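Putative antibiotic biosynthesis monooxygenase (Bordetella bronchiseptica, PDB 3GZ7) is a putative antibiotic biosynthesis monooxygenase that forms a dimeric alpha-beta barrel, its substrate and reaction not being established. Local coordinates at residues 35-40 with 57-62; 49-54 with 83-88. All blocks are in the same frame, centred on the assembly; numbering follows the deposited sequence.

Contact 1 of 2, residues 35-40 with 57-62; sequences ADFEAG and VALHRS
Leu-59 extends from strand 54-62 toward helix 34-49 to meet two of its side chains, Phe-37 and Glu-38. Its CB carries CG anti to the backbone N (chi1 -178°), which brings the two methyls to these partners. CD1 lies 3.7 Å from CE2 of the Phe-37 ring, which it approaches obliquely. CD2 is 4.2 Å from that same CE2 of Phe-37 and alone touches Glu-38, packing loosely against its CG at 4.2 Å. Val-41 on the same helix and Leu-71 on the neighbouring strand add to the apolar surroundings of Leu-59, and Tyr-69 meets the Phe-37 ring edge-to-face.

Beyond CG, the extended Glu-38 chain carries its carboxylate past Leu-59 toward Arg-61, whose side chain it crosses at about a right angle. The ion pair is long, with OE2 of Glu-38 3.9 Å from NH1 of Arg-61. Carboxylate and guanidinium planes are turned 79° apart and no N-H is aimed at the oxygen, leaving the direct attraction one of charge. A water supplies the directed link: it donates to OE2 of Glu-38 at 2.8 Å and accepts from NH1 of Arg-61 at 3.1 Å, lying in plane at the guanidinium edge. Firmer partners lie outside the pair, the hydroxyl of Tyr-69 for OE2 and the carbonyl of Pro-66 for NE of Arg-61. Val-114 of the second subunit packs on both Glu-38 and Arg-61.

The axes of residues 35-40 and 57-62 run nearly antiparallel (165°): helix-on-sheet packing of a ferredoxin-like fold, beside the interface across which the sheet continues, as in dimeric alpha-beta barrels.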
loop_
_atom_site.group_PDB
_atom_site.type_symbol
_atom_site.label_atom_id
_atom_site.label_comp_id
_atom_site.label_asym_id
_atom_site.label_seq_id
_atom_site.Cartn_x
_atom_site.Cartn_y
_atom_site.Cartn_z
ATOM N N ALA A 35 -18.095 8.585 4.318
ATOM C CA ALA A 35 -19.181 7.731 3.840
ATOM C C ALA A 35 -19.528 8.056 2.393
ATOM O O ALA A 35 -19.798 7.169 1.579
ATOM C CB ALA A 35 -20.451 7.883 4.754
ATOM N N ASP A 36 -19.523 9.343 2.084
ATOM C CA ASP A 36 -19.785 9.834 0.744
ATOM C C ASP A 36 -18.707 9.299 -0.182
ATOM O O ASP A 36 -18.976 8.977 -1.347
ATOM C CB ASP A 36 -19.748 11.380 0.699
ATOM C CG ASP A 36 -21.027 12.044 1.225
ATOM O OD1 ASP A 36 -22.077 11.370 1.294
ATOM O OD2 ASP A 36 -20.977 13.258 1.558
ATOM N N PHE A 37 -17.482 9.225 0.339
ATOM C CA PHE A 37 -16.338 8.858 -0.493
ATOM C C PHE A 37 -16.429 7.389 -0.802
ATOM O O PHE A 37 -16.422 6.981 -1.958
ATOM C CB PHE A 37 -14.988 9.194 0.185
ATOM C CG PHE A 37 -13.786 8.699 -0.602
ATOM C CD1 PHE A 37 -13.527 9.185 -1.871
ATOM C CD2 PHE A 37 -12.950 7.722 -0.078
ATOM C CE1 PHE A 37 -12.436 8.715 -2.609
ATOM C CE2 PHE A 37 -11.866 7.242 -0.804
ATOM C CZ PHE A 37 -11.610 7.746 -2.064
ATOM N N GLU A 38 -16.529 6.592 0.257
ATOM C CA GLU A 38 -16.728 5.153 0.109
ATOM C C GLU A 38 -17.847 4.849 -0.863
ATOM O O GLU A 38 -17.614 4.080 -1.770
ATOM C CB GLU A 38 -16.989 4.486 1.439
ATOM C CG GLU A 38 -15.754 4.411 2.299
ATOM C CD GLU A 38 -16.000 3.879 3.680
ATOM O OE1 GLU A 38 -17.098 3.323 3.942
ATOM O OE2 GLU A 38 -15.047 3.976 4.487
ATOM N N ALA A 39 -19.027 5.457 -0.682
ATOM C CA ALA A 39 -20.168 5.305 -1.643
ATOM C C ALA A 39 -19.762 5.625 -3.079
ATOM O O ALA A 39 -20.035 4.853 -4.025
ATOM C CB ALA A 39 -21.405 6.187 -1.208
ATOM N N GLY A 40 -19.059 6.742 -3.239
ATOM C CA GLY A 40 -18.523 7.146 -4.550
ATOM C C GLY A 40 -17.537 6.204 -5.178
ATOM O O GLY A 40 -17.632 5.938 -6.341
ATOM N N VAL A 57 -9.434 -3.256 -8.430
ATOM C CA VAL A 57 -9.538 -2.030 -7.653
ATOM C C VAL A 57 -9.956 -2.336 -6.193
ATOM O O VAL A 57 -11.001 -2.959 -5.934
ATOM C CB VAL A 57 -10.593 -1.104 -8.273
ATOM C CG1 VAL A 57 -10.648 0.257 -7.540
ATOM C CG2 VAL A 57 -10.270 -0.893 -9.720
ATOM N N ALA A 58 -9.136 -1.905 -5.238
ATOM C CA ALA A 58 -9.382 -2.087 -3.799
ATOM C C ALA A 58 -9.198 -0.726 -3.051
ATOM O O ALA A 58 -8.379 0.142 -3.450
ATOM C CB ALA A 58 -8.422 -3.143 -3.259
ATOM N N LEU A 59 -10.007 -0.528 -2.021
ATOM C CA LEU A 59 -10.026 0.699 -1.214
ATOM C C LEU A 59 -9.680 0.293 0.209
ATOM O O LEU A 59 -10.260 -0.662 0.746
ATOM C CB LEU A 59 -11.400 1.399 -1.271
ATOM C CG LEU A 59 -11.522 2.731 -0.504
ATOM C CD1 LEU A 59 -10.532 3.769 -1.036
ATOM C CD2 LEU A 59 -12.973 3.227 -0.546
ATOM N N HIS A 60 -8.669 0.931 0.773
ATOM C CA HIS A 60 -8.247 0.658 2.135
ATOM C C HIS A 60 -8.363 1.940 2.930
ATOM O O HIS A 60 -8.219 3.014 2.382
ATOM C CB HIS A 60 -6.795 0.133 2.204
ATOM C CG HIS A 60 -6.568 -1.154 1.493
ATOM N ND1 HIS A 60 -6.683 -2.375 2.115
ATOM C CD2 HIS A 60 -6.260 -1.414 0.199
ATOM C CE1 HIS A 60 -6.454 -3.332 1.231
ATOM N NE2 HIS A 60 -6.199 -2.777 0.063
ATOM N N ARG A 61 -8.621 1.798 4.228
ATOM C CA ARG A 61 -8.731 2.915 5.140
ATOM C C ARG A 61 -7.715 2.826 6.282
ATOM O O ARG A 61 -7.605 1.803 6.932
ATOM C CB ARG A 61 -10.131 2.973 5.722
ATOM C CG ARG A 61 -10.379 4.197 6.556
ATOM C CD ARG A 61 -11.841 4.276 6.969
ATOM N NE ARG A 61 -12.132 5.578 7.594
ATOM C CZ ARG A 61 -13.306 5.886 8.148
ATOM N NH1 ARG A 61 -14.303 5.004 8.167
ATOM N NH2 ARG A 61 -13.477 7.058 8.712
ATOM N N SER A 62 -7.019 3.938 6.537
ATOM C CA SER A 62 -6.092 4.031 7.648
ATOM C C SER A 62 -6.790 3.924 8.999
ATOM O O SER A 62 -7.801 4.572 9.229
ATOM C CB SER A 62 -5.350 5.357 7.602
ATOM O OG SER A 62 -4.390 5.428 8.655
HETATM O O HOH W 1 -14.908 2.326 6.745
#

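Contact 2 of 2, residues 49-54 with 83-88; sequences MRARGC and VDFRQS
Ala-51 and Arg-52, in the turn that leads from helix 34-49 into strand 54-62, meet Phe-85 and Asp-84 on helix 78-85. The methyl of Ala-51 lies 3.9 Å from CD1 of Phe-85, approaching the ring obliquely. A chi1 near 180° (175°) places the Phe-85 ring where it both meets this methyl and stacks with Phe-48; a citrate, probably from the crystallisation liquor, lies nearby, and Trp-75 packs against Ala-51.

Arg-52 is stretched out from CG to NE, every torsion close to 180°, and this straight chain spans the distance to Asp-84, whose CG stands opposite its own carbonyl carbon (chi1 -54°). CD of Arg-52 comes within 3.6 Å of OD2 of Asp-84. The same oxygen lies over one face of the guanidinium, 3.7 Å from NE of Arg-52, and the two planar groups are almost parallel, 9° apart. This is a long salt bridge made by charge alone, with none of the N-H groups directed at the oxygen. A hydrogen bond from ND2 of Asn-80 to OD2 gives the aspartate its stronger partner.

After Phe-85 the chain folds into a type I turn. OG of Ser-88 donates to a lone pair of the Phe-85 carbonyl O at 2.8 Å, and that oxygen also accepts from the backbone N of Ser-88. As N-cap of helix 89-98, Ser-88 OG also takes a weak hydrogen bond from Phe-91 N. The arrangement is a turn between consecutive helices of a ferredoxin-like fold, packed against the type II turn of residues 51-54.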
loop_
_atom_site.group_PDB
_atom_site.type_symbol
_atom_site.label_atom_id
_atom_site.label_comp_id
_atom_site.label_asym_id
_atom_site.label_seq_id
_atom_site.Cartn_x
_atom_site.Cartn_y
_atom_site.Cartn_z
HETATM N N MSE A 49 -12.607 -1.123 -13.644
HETATM C CA MSE A 49 -12.592 -2.541 -14.098
HETATM C C MSE A 49 -12.659 -2.649 -15.593
HETATM O O MSE A 49 -11.988 -3.483 -16.200
HETATM C CB MSE A 49 -13.772 -3.360 -13.510
HETATM C CG MSE A 49 -13.802 -3.527 -11.970
HETATM SE SE MSE A 49 -12.202 -4.335 -11.183
HETATM C CE MSE A 49 -12.392 -6.236 -11.715
ATOM N N ARG A 50 -13.480 -1.814 -16.195
ATOM C CA ARG A 50 -13.537 -1.725 -17.661
ATOM C C ARG A 50 -12.407 -0.868 -18.319
ATOM O O ARG A 50 -12.346 -0.802 -19.545
ATOM C CB ARG A 50 -14.916 -1.242 -18.126
ATOM C CG ARG A 50 -15.088 0.227 -18.160
ATOM C CD ARG A 50 -16.562 0.546 -18.180
ATOM N NE ARG A 50 -16.822 1.977 -18.317
ATOM C CZ ARG A 50 -17.978 2.551 -17.993
ATOM N NH1 ARG A 50 -18.977 1.826 -17.521
ATOM N NH2 ARG A 50 -18.142 3.843 -18.152
ATOM N N ALA A 51 -11.515 -0.242 -17.545
ATOM C CA ALA A 51 -10.390 0.489 -18.134
ATOM C C ALA A 51 -9.431 -0.490 -18.792
ATOM O O ALA A 51 -9.266 -1.623 -18.333
ATOM C CB ALA A 51 -9.668 1.310 -17.094
ATOM N N ARG A 52 -8.819 -0.064 -19.891
ATOM C CA ARG A 52 -7.803 -0.863 -20.595
ATOM C C ARG A 52 -6.664 -1.346 -19.675
ATOM O O ARG A 52 -6.014 -0.516 -19.028
ATOM C CB ARG A 52 -7.211 -0.013 -21.695
ATOM C CG ARG A 52 -6.085 -0.668 -22.494
ATOM C CD ARG A 52 -5.701 0.235 -23.632
ATOM N NE ARG A 52 -4.590 -0.319 -24.363
ATOM C CZ ARG A 52 -4.123 0.179 -25.496
ATOM N NH1 ARG A 52 -4.675 1.261 -26.037
ATOM N NH2 ARG A 52 -3.095 -0.421 -26.082
ATOM N N GLY A 53 -6.470 -2.672 -19.588
ATOM C CA GLY A 53 -5.434 -3.272 -18.771
ATOM C C GLY A 53 -5.584 -3.265 -17.258
ATOM O O GLY A 53 -4.612 -3.547 -16.554
ATOM N N CYS A 54 -6.770 -2.899 -16.775
ATOM C CA CYS A 54 -7.111 -2.939 -15.377
ATOM C C CYS A 54 -7.622 -4.329 -14.989
ATOM O O CYS A 54 -8.567 -4.824 -15.610
ATOM C CB CYS A 54 -8.218 -1.909 -15.046
ATOM S SG CYS A 54 -8.466 -1.668 -13.275
ATOM N N VAL A 83 -1.391 7.134 -19.125
ATOM C CA VAL A 83 -1.761 7.569 -20.453
ATOM C C VAL A 83 -3.211 7.188 -20.718
ATOM O O VAL A 83 -4.084 8.068 -20.831
ATOM C CB VAL A 83 -0.750 6.985 -21.545
ATOM C CG1 VAL A 83 -1.174 7.268 -23.000
ATOM C CG2 VAL A 83 0.671 7.508 -21.312
ATOM N N ASP A 84 -3.494 5.879 -20.776
ATOM C CA ASP A 84 -4.826 5.400 -21.233
ATOM C C ASP A 84 -5.986 5.820 -20.300
ATOM O O ASP A 84 -6.963 6.437 -20.759
ATOM C CB ASP A 84 -4.832 3.861 -21.528
ATOM C CG ASP A 84 -3.734 3.455 -22.499
ATOM O OD1 ASP A 84 -3.457 4.267 -23.394
ATOM O OD2 ASP A 84 -3.104 2.370 -22.354
ATOM N N PHE A 85 -5.898 5.481 -19.022
ATOM C CA PHE A 85 -6.991 5.793 -18.107
ATOM C C PHE A 85 -7.115 7.306 -17.936
ATOM O O PHE A 85 -8.208 7.872 -18.007
ATOM C CB PHE A 85 -6.851 5.099 -16.739
ATOM C CG PHE A 85 -7.920 5.506 -15.744
ATOM C CD1 PHE A 85 -9.196 4.995 -15.836
ATOM C CD2 PHE A 85 -7.650 6.434 -14.758
ATOM C CE1 PHE A 85 -10.181 5.394 -14.934
ATOM C CE2 PHE A 85 -8.626 6.855 -13.881
ATOM C CZ PHE A 85 -9.879 6.334 -13.961
ATOM N N ARG A 86 -5.978 7.964 -17.766
ATOM C CA ARG A 86 -5.964 9.408 -17.572
ATOM C C ARG A 86 -6.508 10.239 -18.740
ATOM O O ARG A 86 -6.970 11.352 -18.537
ATOM C CB ARG A 86 -4.551 9.844 -17.205
ATOM C CG ARG A 86 -4.169 9.567 -15.782
ATOM C CD ARG A 86 -4.725 10.596 -14.797
ATOM N NE ARG A 86 -4.351 10.198 -13.439
ATOM C CZ ARG A 86 -3.209 10.497 -12.837
ATOM N NH1 ARG A 86 -2.261 11.225 -13.456
ATOM N NH2 ARG A 86 -2.998 10.038 -11.607
ATOM N N GLN A 87 -6.427 9.718 -19.962
ATOM C CA GLN A 87 -6.975 10.418 -21.141
ATOM C C GLN A 87 -8.444 10.019 -21.454
ATOM O O GLN A 87 -9.010 10.511 -22.405
ATOM C CB GLN A 87 -6.088 10.156 -22.371
ATOM C CG GLN A 87 -4.719 10.852 -22.331
ATOM C CD GLN A 87 -4.043 10.850 -23.670
ATOM O OE1 GLN A 87 -2.957 10.291 -23.850
ATOM N NE2 GLN A 87 -4.704 11.458 -24.643
ATOM N N SER A 88 -9.061 9.133 -20.663
ATOM C CA SER A 88 -10.381 8.609 -21.004
ATOM C C SER A 88 -11.433 9.435 -20.313
ATOM O O SER A 88 -11.173 10.054 -19.275
ATOM C CB SER A 88 -10.533 7.166 -20.553
ATOM O OG SER A 88 -10.620 7.094 -19.130
#

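From the N terminus, the chain runs through strand 21-28 into helix 34-49. Contact 1 closes the first loop, joining the start of that helix to strand 54-62, at the edge of the sheet within this subunit. Contact 2 begins inside this loop, at residues 49-54, and closes after strand 68-75, where residues 83-88 begin on helix 78-85, so the two loops cross. Their centres lie about 20 Å apart, on opposite sides of the chain's centre. One lies beside the dimer interface; the other ties the helix-to-strand turn to the joint between helices 78-85 and 89-98.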